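Long-range contacts in necrotic enteritis toxin B (Clostridium perfringens, PDB 4I0N), which is a pore-forming toxin with the alpha-hemolysin fold that probably assembles into oligomeric pores in host cell membranes: residues A[52-63]-A[221-232]; A[87-98]-A[236-244]. All coordinates share one frame; numbering follows the deposited sequence.

Interaction 1 of 2, residues A[52-63]-A[221-232]; sequences DKKTALLNLEGF and SPNMALALTAPK
Segments 52-63 and 221-232, on strands 53-65 and 219-231, pair antiparallel inside one sheet of the beta-sandwich in this alpha-hemolysin fold. The short segment axes come within 4.5 Å. Thr55, Leu57, Asn59 and Glu61 face one way with Thr229, Ala227, Ala225 and Asn223. The other face is mainly apolar. There Leu58 CD1 meets Leu228 CD1 at 3.7 Å and also touches Leu226 CD1, the Leu58 and Leu226 side chains lying side by side. This face packs on the sheet that contains strands 76-92 and 236-255, through Val89, Ile239 and Tyr243.

Near one end of the pair Asn223 adds side-chain bonds to the backbone pairing. Its CG stands anti to the backbone N (chi1 -170°), which carries the amide across to segment 52-63. ND2 gives a hydrogen bond to Asn59 OD1 at 2.9 Å and another to Leu60 O, also at 2.9 Å. The two amide planes stand 79° apart. Leu60 O lies in the amide plane of Asn223, but the donor sits above the Leu60 carbonyl plane. Met224 N reaches the same oxygen from within that plane. Asn223 OD1 is bonded to Ser148 N, so both ends of the amide are held.

The far end is gripped by two lysines. Lys54 NZ bonds Lys232 O at 2.9 Å and also Ala234 O. Lys232, bent at chi2 (-66°), folds back so that NZ reaches Lys53 O at 3.0 Å, with a further bond to Asp48 O. A water links Asp52 O to Lys232 N. Both ammonium groups are met by backbone oxygens, which would help to hold their positive charge at this end of the pair.

Interaction 2 of 2, residues A[87-98]-A[236-244]; sequences INVKSADVNNNI and ESVIIVEYQ
The flat amide of Asn88 and the carboxylate of Glu242 meet with their planes 64° apart, on an antiparallel strand pair of the facing sheet of the beta-sandwich in this alpha-hemolysin fold. Glu242 OE1 lies in the amide plane of Asn88 and takes a hydrogen bond from ND2 at 2.9 Å. The bond is nearly straight (165°) and arrives on the anti side of OE1. Asn88 OD1 is bonded to Ser167 OG, so the amide is gripped at both ends. Lys90 NZ meets the other carboxylate oxygen, Glu242 OE2, on its syn side but tilted from the carboxylate plane, in a 2.7 Å salt bridge. The Lys90 chain is extended beyond CG and spans the distance to Glu242. The two donors fix the carboxylate by separate oxygens. A magnesium ion lies about 4 Å from the nearest atom of the Glu242 side chain. This is longer than a direct magnesium-oxygen bond, but the ion may add to the positive field there.

The opposite face is mainly apolar. The Tyr243 ring meets Ile87 CG1 obliquely, at 3.9 Å from CD1, while Tyr243 OH is bonded to Lys38 O. Val89 CG1 touches Ile239 CG2 at 3.8 Å. Ile239 CD1 rests near Ser91 CB. Leu58, Leu60, Leu226 and Leu228 of the neighbouring sheet pack on this face.

Past Ala92 the chain leaves the strand in a type I turn, Asp93 to Asn96. The Asp93 carboxylate receives the backbone N of Asn97 on OD2 and that of Ile98 on OD1. Ile98 then returns to the partner strand, its CD1 lying 3.6 Å from Ser237 CB. Ser237 OG has Trp280 NE1 as a partner. One water joins Ser91 OG to Ser237 OG, each at 2.7 Å, and donates to Val238 O.

Interactions 1 and 2 are strand pairs in two different sheets, their centres 11 Å apart. The apolar faces of the sheets lie against each other. Gly62 CA approaches Tyr243 OH at 3.5 Å, and Leu228 CD2 approaches Ser91 OG at 3.6 Å. At one end Ile98 packs on Ala230. Along the chain the segments alternate: 52-63, 87-98, 221-232, then 236-244. Strand 219-231 is followed directly by strand 236-255, so the chain passes from one sheet to the other between them. Both pairs join early strands to late ones. They thereby tie together distant parts of the Leukocidin/Hemolysin family region in the beta-sandwich of the alpha-hemolysin fold.

Interaction 1 of 2, residues A[52-63]-A[221-232]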
loop_
_atom_site.group_PDB
_atom_site.type_symbol
_atom_site.label_atom_id
_atom_site.label_comp_id
_atom_site.label_asym_id
_atom_site.label_seq_id
_atom_site.Cartn_x
_atom_site.Cartn_y
_atom_site.Cartn_z
ATOM N N ASP A 52 -25.074 1.238 -19.243
ATOM C CA ASP A 52 -26.180 0.606 -18.515
ATOM C C ASP A 52 -25.882 0.295 -17.037
ATOM O O ASP A 52 -26.755 -0.198 -16.317
ATOM C CB ASP A 52 -26.771 -0.603 -19.269
ATOM C CG ASP A 52 -25.724 -1.626 -19.658
ATOM O OD1 ASP A 52 -24.777 -1.829 -18.884
ATOM O OD2 ASP A 52 -25.858 -2.228 -20.755
ATOM N N LYS A 53 -24.671 0.634 -16.585
ATOM C CA LYS A 53 -24.326 0.587 -15.163
ATOM C C LYS A 53 -23.826 1.960 -14.678
ATOM O O LYS A 53 -23.752 2.916 -15.473
ATOM C CB LYS A 53 -23.288 -0.510 -14.891
ATOM C CG LYS A 53 -23.788 -1.935 -15.221
ATOM C CD LYS A 53 -22.789 -3.023 -14.824
ATOM C CE LYS A 53 -22.900 -3.404 -13.350
ATOM N NZ LYS A 53 -24.166 -4.116 -12.977
ATOM N N LYS A 54 -23.510 2.054 -13.382
ATOM C CA LYS A 54 -22.908 3.260 -12.782
ATOM C C LYS A 54 -21.493 2.901 -12.423
ATOM O O LYS A 54 -21.249 1.770 -12.034
ATOM C CB LYS A 54 -23.540 3.595 -11.423
ATOM C CG LYS A 54 -24.904 4.112 -11.425
ATOM C CD LYS A 54 -25.151 4.796 -10.131
ATOM C CE LYS A 54 -25.680 3.896 -9.066
ATOM N NZ LYS A 54 -26.725 4.682 -8.338
ATOM N N THR A 55 -20.589 3.876 -12.480
ATOM C CA THR A 55 -19.183 3.647 -12.156
ATOM C C THR A 55 -18.631 4.728 -11.234
ATOM O O THR A 55 -18.984 5.897 -11.348
ATOM C CB THR A 55 -18.324 3.614 -13.450
ATOM O OG1 THR A 55 -18.845 2.611 -14.334
ATOM C CG2 THR A 55 -16.832 3.332 -13.129
ATOM N N ALA A 56 -17.775 4.330 -10.302
ATOM C CA ALA A 56 -17.004 5.303 -9.544
ATOM C C ALA A 56 -15.534 4.921 -9.670
ATOM O O ALA A 56 -15.194 3.765 -9.495
ATOM C CB ALA A 56 -17.420 5.298 -8.097
ATOM N N LEU A 57 -14.676 5.885 -9.971
ATOM C CA LEU A 57 -13.233 5.670 -9.913
ATOM C C LEU A 57 -12.816 6.102 -8.506
ATOM O O LEU A 57 -13.166 7.199 -8.066
ATOM C CB LEU A 57 -12.508 6.536 -10.951
ATOM C CG LEU A 57 -12.736 6.240 -12.442
ATOM C CD1 LEU A 57 -11.778 7.063 -13.275
ATOM C CD2 LEU A 57 -12.535 4.767 -12.765
ATOM N N LEU A 58 -12.109 5.233 -7.794
ATOM C CA LEU A 58 -11.693 5.534 -6.433
ATOM C C LEU A 58 -10.167 5.637 -6.355
ATOM O O LEU A 58 -9.450 4.888 -7.017
ATOM C CB LEU A 58 -12.196 4.443 -5.457
ATOM C CG LEU A 58 -13.715 4.222 -5.395
ATOM C CD1 LEU A 58 -14.053 3.222 -4.316
ATOM C CD2 LEU A 58 -14.442 5.529 -5.129
ATOM N N ASN A 59 -9.670 6.564 -5.547
ATOM C CA ASN A 59 -8.237 6.720 -5.377
ATOM C C ASN A 59 -7.935 6.600 -3.892
ATOM O O ASN A 59 -8.485 7.352 -3.106
ATOM C CB ASN A 59 -7.814 8.103 -5.879
ATOM C CG ASN A 59 -6.303 8.345 -5.764
ATOM O OD1 ASN A 59 -5.505 7.646 -6.357
ATOM N ND2 ASN A 59 -5.928 9.370 -5.029
ATOM N N LEU A 60 -7.085 5.652 -3.519
ATOM C CA LEU A 60 -6.662 5.504 -2.121
ATOM C C LEU A 60 -5.264 6.093 -1.954
ATOM O O LEU A 60 -4.336 5.711 -2.690
ATOM C CB LEU A 60 -6.659 4.014 -1.712
ATOM C CG LEU A 60 -5.951 3.733 -0.381
ATOM C CD1 LEU A 60 -6.708 4.387 0.790
ATOM C CD2 LEU A 60 -5.792 2.213 -0.141
ATOM N N GLU A 61 -5.108 7.031 -1.019
ATOM C CA GLU A 61 -3.786 7.519 -0.644
ATOM C C GLU A 61 -3.638 7.370 0.834
ATOM O O GLU A 61 -4.591 7.589 1.590
ATOM C CB GLU A 61 -3.640 9.011 -0.944
ATOM C CG GLU A 61 -3.843 9.390 -2.343
ATOM C CD GLU A 61 -3.982 10.886 -2.438
ATOM O OE1 GLU A 61 -5.132 11.374 -2.444
ATOM O OE2 GLU A 61 -2.935 11.566 -2.425
ATOM N N GLY A 62 -2.441 7.031 1.272
ATOM C CA GLY A 62 -2.297 6.827 2.693
ATOM C C GLY A 62 -0.880 6.779 3.169
ATOM O O GLY A 62 0.059 7.157 2.457
ATOM N N PHE A 63 -0.740 6.332 4.403
ATOM C CA PHE A 63 0.566 6.219 4.995
ATOM C C PHE A 63 0.554 5.134 6.053
ATOM O O PHE A 63 -0.374 5.061 6.875
ATOM C CB PHE A 63 0.999 7.535 5.623
ATOM C CG PHE A 63 2.410 7.511 6.122
ATOM C CD1 PHE A 63 3.484 7.565 5.212
ATOM C CD2 PHE A 63 2.678 7.385 7.476
ATOM C CE1 PHE A 63 4.801 7.531 5.676
ATOM C CE2 PHE A 63 4.005 7.354 7.949
ATOM C CZ PHE A 63 5.065 7.419 7.041
ATOM N N SER A 221 3.968 5.150 1.647
ATOM C CA SER A 221 2.842 6.000 1.256
ATOM C C SER A 221 2.078 5.378 0.096
ATOM O O SER A 221 2.305 5.754 -1.061
ATOM C CB SER A 221 3.316 7.394 0.824
ATOM O OG SER A 221 4.013 8.036 1.867
ATOM N N PRO A 222 1.165 4.446 0.399
ATOM C CA PRO A 222 0.488 3.763 -0.693
ATOM C C PRO A 222 -0.396 4.702 -1.526
ATOM O O PRO A 222 -0.940 5.685 -1.008
ATOM C CB PRO A 222 -0.357 2.707 0.023
ATOM C CG PRO A 222 -0.627 3.311 1.396
ATOM C CD PRO A 222 0.691 3.994 1.725
ATOM N N ASN A 223 -0.516 4.389 -2.814
ATOM C CA ASN A 223 -1.440 5.099 -3.706
ATOM C C ASN A 223 -1.885 4.045 -4.705
ATOM O O ASN A 223 -1.090 3.585 -5.527
ATOM C CB ASN A 223 -0.750 6.291 -4.405
ATOM C CG ASN A 223 -1.732 7.227 -5.160
ATOM O OD1 ASN A 223 -1.283 8.057 -5.961
ATOM N ND2 ASN A 223 -3.045 7.112 -4.907
ATOM N N MET A 224 -3.139 3.625 -4.581
ATOM C CA MET A 224 -3.721 2.633 -5.461
ATOM C C MET A 224 -5.046 3.186 -5.938
ATOM O O MET A 224 -5.591 4.105 -5.336
ATOM C CB MET A 224 -3.950 1.285 -4.760
ATOM C CG MET A 224 -2.700 0.506 -4.444
ATOM S SD MET A 224 -1.895 1.069 -2.913
ATOM C CE MET A 224 -0.454 -0.014 -2.914
ATOM N N ALA A 225 -5.576 2.629 -7.010
ATOM C CA ALA A 225 -6.854 3.120 -7.514
ATOM C C ALA A 225 -7.680 1.989 -8.091
ATOM O O ALA A 225 -7.140 0.963 -8.522
ATOM C CB ALA A 225 -6.639 4.226 -8.555
ATOM N N LEU A 226 -8.997 2.178 -8.107
ATOM C CA LEU A 226 -9.837 1.172 -8.710
ATOM C C LEU A 226 -11.078 1.762 -9.338
ATOM O O LEU A 226 -11.364 2.959 -9.162
ATOM C CB LEU A 226 -10.183 0.093 -7.680
ATOM C CG LEU A 226 -10.919 0.483 -6.415
ATOM C CD1 LEU A 226 -12.364 0.877 -6.732
ATOM C CD2 LEU A 226 -10.891 -0.726 -5.471
ATOM N N ALA A 227 -11.798 0.934 -10.101
ATOM C CA ALA A 227 -13.081 1.331 -10.647
ATOM C C ALA A 227 -14.112 0.378 -10.061
ATOM O O ALA A 227 -13.927 -0.853 -10.131
ATOM C CB ALA A 227 -13.086 1.226 -12.189
ATOM N N LEU A 228 -15.176 0.942 -9.489
ATOM C CA LEU A 228 -16.324 0.166 -9.017
ATOM C C LEU A 228 -17.457 0.335 -9.973
ATOM O O LEU A 228 -17.732 1.461 -10.437
ATOM C CB LEU A 228 -16.840 0.679 -7.667
ATOM C CG LEU A 228 -16.131 0.378 -6.370
ATOM C CD1 LEU A 228 -16.886 1.065 -5.222
ATOM C CD2 LEU A 228 -16.108 -1.130 -6.148
ATOM N N THR A 229 -18.122 -0.774 -10.269
ATOM C CA THR A 229 -19.316 -0.751 -11.085
ATOM C C THR A 229 -20.528 -1.192 -10.250
ATOM O O THR A 229 -20.432 -2.149 -9.472
ATOM C CB THR A 229 -19.116 -1.596 -12.355
ATOM O OG1 THR A 229 -18.558 -2.871 -12.006
ATOM C CG2 THR A 229 -18.127 -0.889 -13.285
ATOM N N ALA A 230 -21.640 -0.481 -10.415
ATOM C CA ALA A 230 -22.870 -0.720 -9.674
ATOM C C ALA A 230 -24.061 -0.750 -10.635
ATOM O O ALA A 230 -24.039 -0.074 -11.664
ATOM C CB ALA A 230 -23.065 0.402 -8.659
ATOM N N PRO A 231 -25.125 -1.506 -10.283
ATOM C CA PRO A 231 -26.391 -1.347 -10.992
ATOM C C PRO A 231 -26.855 0.106 -10.866
ATOM O O PRO A 231 -26.491 0.774 -9.897
ATOM C CB PRO A 231 -27.334 -2.291 -10.241
ATOM C CG PRO A 231 -26.416 -3.278 -9.552
ATOM C CD PRO A 231 -25.227 -2.464 -9.167
ATOM N N LYS A 232 -27.619 0.596 -11.841
ATOM C CA LYS A 232 -28.114 1.981 -11.822
ATOM C C LYS A 232 -28.863 2.360 -10.539
ATOM O O LYS A 232 -28.757 3.504 -10.064
ATOM C CB LYS A 232 -29.036 2.263 -13.015
ATOM C CG LYS A 232 -28.384 2.289 -14.384
ATOM C CD LYS A 232 -27.414 3.443 -14.526
ATOM C CE LYS A 232 -27.149 3.759 -15.984
ATOM N NZ LYS A 232 -26.015 4.720 -16.097
HETATM O O HOH W 1 -27.944 -1.355 -14.054
#

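Interaction 2 of 2, residues A[87-98]-A[236-244]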
loop_
_atom_site.group_PDB
_atom_site.type_symbol
_atom_site.label_atom_id
_atom_site.label_comp_id
_atom_site.label_asym_id
_atom_site.label_seq_id
_atom_site.Cartn_x
_atom_site.Cartn_y
_atom_site.Cartn_z
ATOM N N ILE A 87 -1.704 -4.131 1.565
ATOM C CA ILE A 87 -2.846 -3.218 1.456
ATOM C C ILE A 87 -3.968 -4.027 0.824
ATOM O O ILE A 87 -3.810 -4.555 -0.269
ATOM C CB ILE A 87 -2.502 -1.961 0.601
ATOM C CG1 ILE A 87 -1.535 -1.030 1.357
ATOM C CG2 ILE A 87 -3.783 -1.160 0.214
ATOM C CD1 ILE A 87 -0.078 -1.325 1.147
ATOM N N ASN A 88 -5.102 -4.119 1.520
ATOM C CA ASN A 88 -6.270 -4.785 0.956
ATOM C C ASN A 88 -7.356 -3.732 0.797
ATOM O O ASN A 88 -7.583 -2.923 1.711
ATOM C CB ASN A 88 -6.800 -5.877 1.877
ATOM C CG ASN A 88 -5.790 -6.969 2.174
ATOM O OD1 ASN A 88 -4.948 -7.323 1.353
ATOM N ND2 ASN A 88 -5.886 -7.522 3.368
ATOM N N VAL A 89 -8.020 -3.742 -0.351
ATOM C CA VAL A 89 -9.170 -2.890 -0.538
ATOM C C VAL A 89 -10.336 -3.827 -0.876
ATOM O O VAL A 89 -10.291 -4.529 -1.883
ATOM C CB VAL A 89 -8.924 -1.845 -1.648
ATOM C CG1 VAL A 89 -10.149 -0.994 -1.837
ATOM C CG2 VAL A 89 -7.723 -0.932 -1.295
ATOM N N LYS A 90 -11.360 -3.848 -0.023
ATOM C CA LYS A 90 -12.474 -4.771 -0.179
ATOM C C LYS A 90 -13.730 -3.989 -0.478
ATOM O O LYS A 90 -13.937 -2.929 0.079
ATOM C CB LYS A 90 -12.692 -5.614 1.083
ATOM C CG LYS A 90 -11.549 -6.590 1.362
ATOM C CD LYS A 90 -11.792 -7.300 2.686
ATOM C CE LYS A 90 -10.669 -8.271 3.008
ATOM N NZ LYS A 90 -10.863 -8.851 4.382
ATOM N N SER A 91 -14.534 -4.496 -1.406
ATOM C CA SER A 91 -15.847 -3.930 -1.675
ATOM C C SER A 91 -16.914 -4.895 -1.131
ATOM O O SER A 91 -16.813 -6.127 -1.282
ATOM C CB SER A 91 -16.042 -3.710 -3.168
ATOM O OG SER A 91 -17.311 -3.154 -3.428
ATOM N N ALA A 92 -17.908 -4.334 -0.454
ATOM C CA ALA A 92 -19.038 -5.104 0.045
ATOM C C ALA A 92 -20.345 -4.355 -0.128
ATOM O O ALA A 92 -20.410 -3.140 0.024
ATOM C CB ALA A 92 -18.832 -5.453 1.525
ATOM N N ASP A 93 -21.404 -5.092 -0.442
ATOM C CA ASP A 93 -22.736 -4.515 -0.456
ATOM C C ASP A 93 -23.750 -5.625 -0.199
ATOM O O ASP A 93 -23.477 -6.793 -0.469
ATOM C CB ASP A 93 -23.013 -3.773 -1.768
ATOM C CG ASP A 93 -23.147 -4.700 -2.959
ATOM O OD1 ASP A 93 -22.116 -5.242 -3.424
ATOM O OD2 ASP A 93 -24.292 -4.870 -3.447
ATOM N N VAL A 94 -24.912 -5.257 0.338
ATOM C CA VAL A 94 -25.839 -6.255 0.896
ATOM C C VAL A 94 -26.308 -7.281 -0.141
ATOM O O VAL A 94 -26.450 -8.471 0.167
ATOM C CB VAL A 94 -27.058 -5.570 1.586
ATOM C CG1 VAL A 94 -27.884 -4.788 0.577
ATOM C CG2 VAL A 94 -27.926 -6.616 2.310
ATOM N N ASN A 95 -26.520 -6.830 -1.373
ATOM C CA ASN A 95 -26.998 -7.723 -2.425
ATOM C C ASN A 95 -25.885 -8.268 -3.307
ATOM O O ASN A 95 -26.162 -8.896 -4.335
ATOM C CB ASN A 95 -28.072 -7.033 -3.278
ATOM C CG ASN A 95 -29.373 -6.852 -2.539
ATOM O OD1 ASN A 95 -29.532 -7.318 -1.413
ATOM N ND2 ASN A 95 -30.314 -6.178 -3.167
ATOM N N ASN A 96 -24.637 -8.028 -2.895
ATOM C CA ASN A 96 -23.457 -8.513 -3.603
ATOM C C ASN A 96 -23.511 -8.177 -5.107
ATOM O O ASN A 96 -23.168 -9.012 -5.945
ATOM C CB ASN A 96 -23.264 -10.031 -3.377
ATOM C CG ASN A 96 -23.129 -10.403 -1.900
ATOM O OD1 ASN A 96 -23.860 -11.266 -1.386
ATOM N ND2 ASN A 96 -22.172 -9.782 -1.221
ATOM N N ASN A 97 -23.944 -6.949 -5.419
ATOM C CA ASN A 97 -24.159 -6.470 -6.794
ATOM C C ASN A 97 -23.040 -5.597 -7.341
ATOM O O ASN A 97 -22.878 -5.466 -8.550
ATOM C CB ASN A 97 -25.445 -5.642 -6.844
ATOM C CG ASN A 97 -26.671 -6.501 -6.876
ATOM O OD1 ASN A 97 -26.603 -7.673 -7.250
ATOM N ND2 ASN A 97 -27.800 -5.942 -6.472
ATOM N N ILE A 98 -22.283 -4.984 -6.441
ATOM C CA ILE A 98 -21.249 -4.019 -6.814
ATOM C C ILE A 98 -19.885 -4.718 -6.915
ATOM O O ILE A 98 -19.549 -5.541 -6.052
ATOM C CB ILE A 98 -21.270 -2.851 -5.827
ATOM C CG1 ILE A 98 -22.549 -2.042 -6.113
ATOM C CG2 ILE A 98 -19.991 -2.002 -5.915
ATOM C CD1 ILE A 98 -23.201 -1.412 -4.941
ATOM N N GLU A 236 -25.993 2.559 -1.919
ATOM C CA GLU A 236 -24.832 2.523 -1.034
ATOM C C GLU A 236 -24.072 1.206 -1.136
ATOM O O GLU A 236 -24.651 0.133 -1.467
ATOM C CB GLU A 236 -25.247 2.784 0.424
ATOM C CG GLU A 236 -26.220 1.720 0.999
ATOM C CD GLU A 236 -27.664 1.931 0.543
ATOM O OE1 GLU A 236 -28.207 3.048 0.765
ATOM O OE2 GLU A 236 -28.262 0.988 -0.053
ATOM N N SER A 237 -22.776 1.294 -0.852
ATOM C CA SER A 237 -21.937 0.137 -0.672
ATOM C C SER A 237 -20.833 0.557 0.296
ATOM O O SER A 237 -20.810 1.698 0.780
ATOM C CB SER A 237 -21.386 -0.368 -2.016
ATOM O OG SER A 237 -20.526 0.576 -2.628
ATOM N N VAL A 238 -19.939 -0.369 0.606
ATOM C CA VAL A 238 -18.863 -0.059 1.517
ATOM C C VAL A 238 -17.530 -0.449 0.913
ATOM O O VAL A 238 -17.445 -1.436 0.201
ATOM C CB VAL A 238 -19.092 -0.775 2.873
ATOM C CG1 VAL A 238 -17.923 -0.615 3.801
ATOM C CG2 VAL A 238 -20.379 -0.236 3.545
ATOM N N ILE A 239 -16.496 0.349 1.188
ATOM C CA ILE A 239 -15.112 -0.025 0.882
ATOM C C ILE A 239 -14.368 -0.124 2.217
ATOM O O ILE A 239 -14.467 0.779 3.073
ATOM C CB ILE A 239 -14.418 1.026 -0.048
ATOM C CG1 ILE A 239 -14.969 0.916 -1.480
ATOM C CG2 ILE A 239 -12.842 0.933 0.025
ATOM C CD1 ILE A 239 -14.553 -0.348 -2.253
ATOM N N ILE A 240 -13.642 -1.229 2.397
ATOM C CA ILE A 240 -12.813 -1.441 3.574
ATOM C C ILE A 240 -11.357 -1.405 3.139
ATOM O O ILE A 240 -10.945 -2.154 2.258
ATOM C CB ILE A 240 -13.127 -2.790 4.268
ATOM C CG1 ILE A 240 -14.638 -2.905 4.559
ATOM C CG2 ILE A 240 -12.287 -2.944 5.556
ATOM C CD1 ILE A 240 -15.147 -4.322 4.678
ATOM N N VAL A 241 -10.579 -0.519 3.747
ATOM C CA VAL A 241 -9.139 -0.422 3.467
ATOM C C VAL A 241 -8.445 -1.071 4.656
ATOM O O VAL A 241 -8.630 -0.604 5.778
ATOM C CB VAL A 241 -8.706 1.049 3.387
ATOM C CG1 VAL A 241 -7.173 1.158 3.188
ATOM C CG2 VAL A 241 -9.413 1.755 2.220
ATOM N N GLU A 242 -7.695 -2.153 4.417
ATOM C CA GLU A 242 -6.988 -2.887 5.476
ATOM C C GLU A 242 -5.504 -2.712 5.233
ATOM O O GLU A 242 -5.021 -2.947 4.118
ATOM C CB GLU A 242 -7.317 -4.382 5.491
ATOM C CG GLU A 242 -8.800 -4.695 5.534
ATOM C CD GLU A 242 -9.084 -6.178 5.425
ATOM O OE1 GLU A 242 -8.171 -6.978 5.047
ATOM O OE2 GLU A 242 -10.238 -6.551 5.728
ATOM N N TYR A 243 -4.803 -2.266 6.268
ATOM C CA TYR A 243 -3.359 -2.111 6.208
ATOM C C TYR A 243 -2.722 -3.084 7.189
ATOM O O TYR A 243 -3.146 -3.194 8.342
ATOM C CB TYR A 243 -2.984 -0.717 6.682
ATOM C CG TYR A 243 -3.340 0.442 5.817
ATOM C CD1 TYR A 243 -3.436 0.345 4.423
ATOM C CD2 TYR A 243 -3.485 1.701 6.405
ATOM C CE1 TYR A 243 -3.687 1.487 3.642
ATOM C CE2 TYR A 243 -3.724 2.829 5.643
ATOM C CZ TYR A 243 -3.841 2.732 4.282
ATOM O OH TYR A 243 -4.088 3.901 3.588
ATOM N N GLN A 244 -1.677 -3.763 6.740
ATOM C CA GLN A 244 -0.972 -4.726 7.576
ATOM C C GLN A 244 0.514 -4.529 7.348
ATOM O O GLN A 244 0.950 -4.341 6.214
ATOM C CB GLN A 244 -1.436 -6.117 7.163
ATOM C CG GLN A 244 -1.154 -7.233 8.104
ATOM C CD GLN A 244 -2.162 -8.365 7.877
ATOM O OE1 GLN A 244 -2.921 -8.356 6.901
ATOM N NE2 GLN A 244 -2.184 -9.307 8.769
HETATM O O HOH W 2 -4.455 -10.384 4.738
HETATM O O HOH W 3 -18.205 -0.754 -2.465
#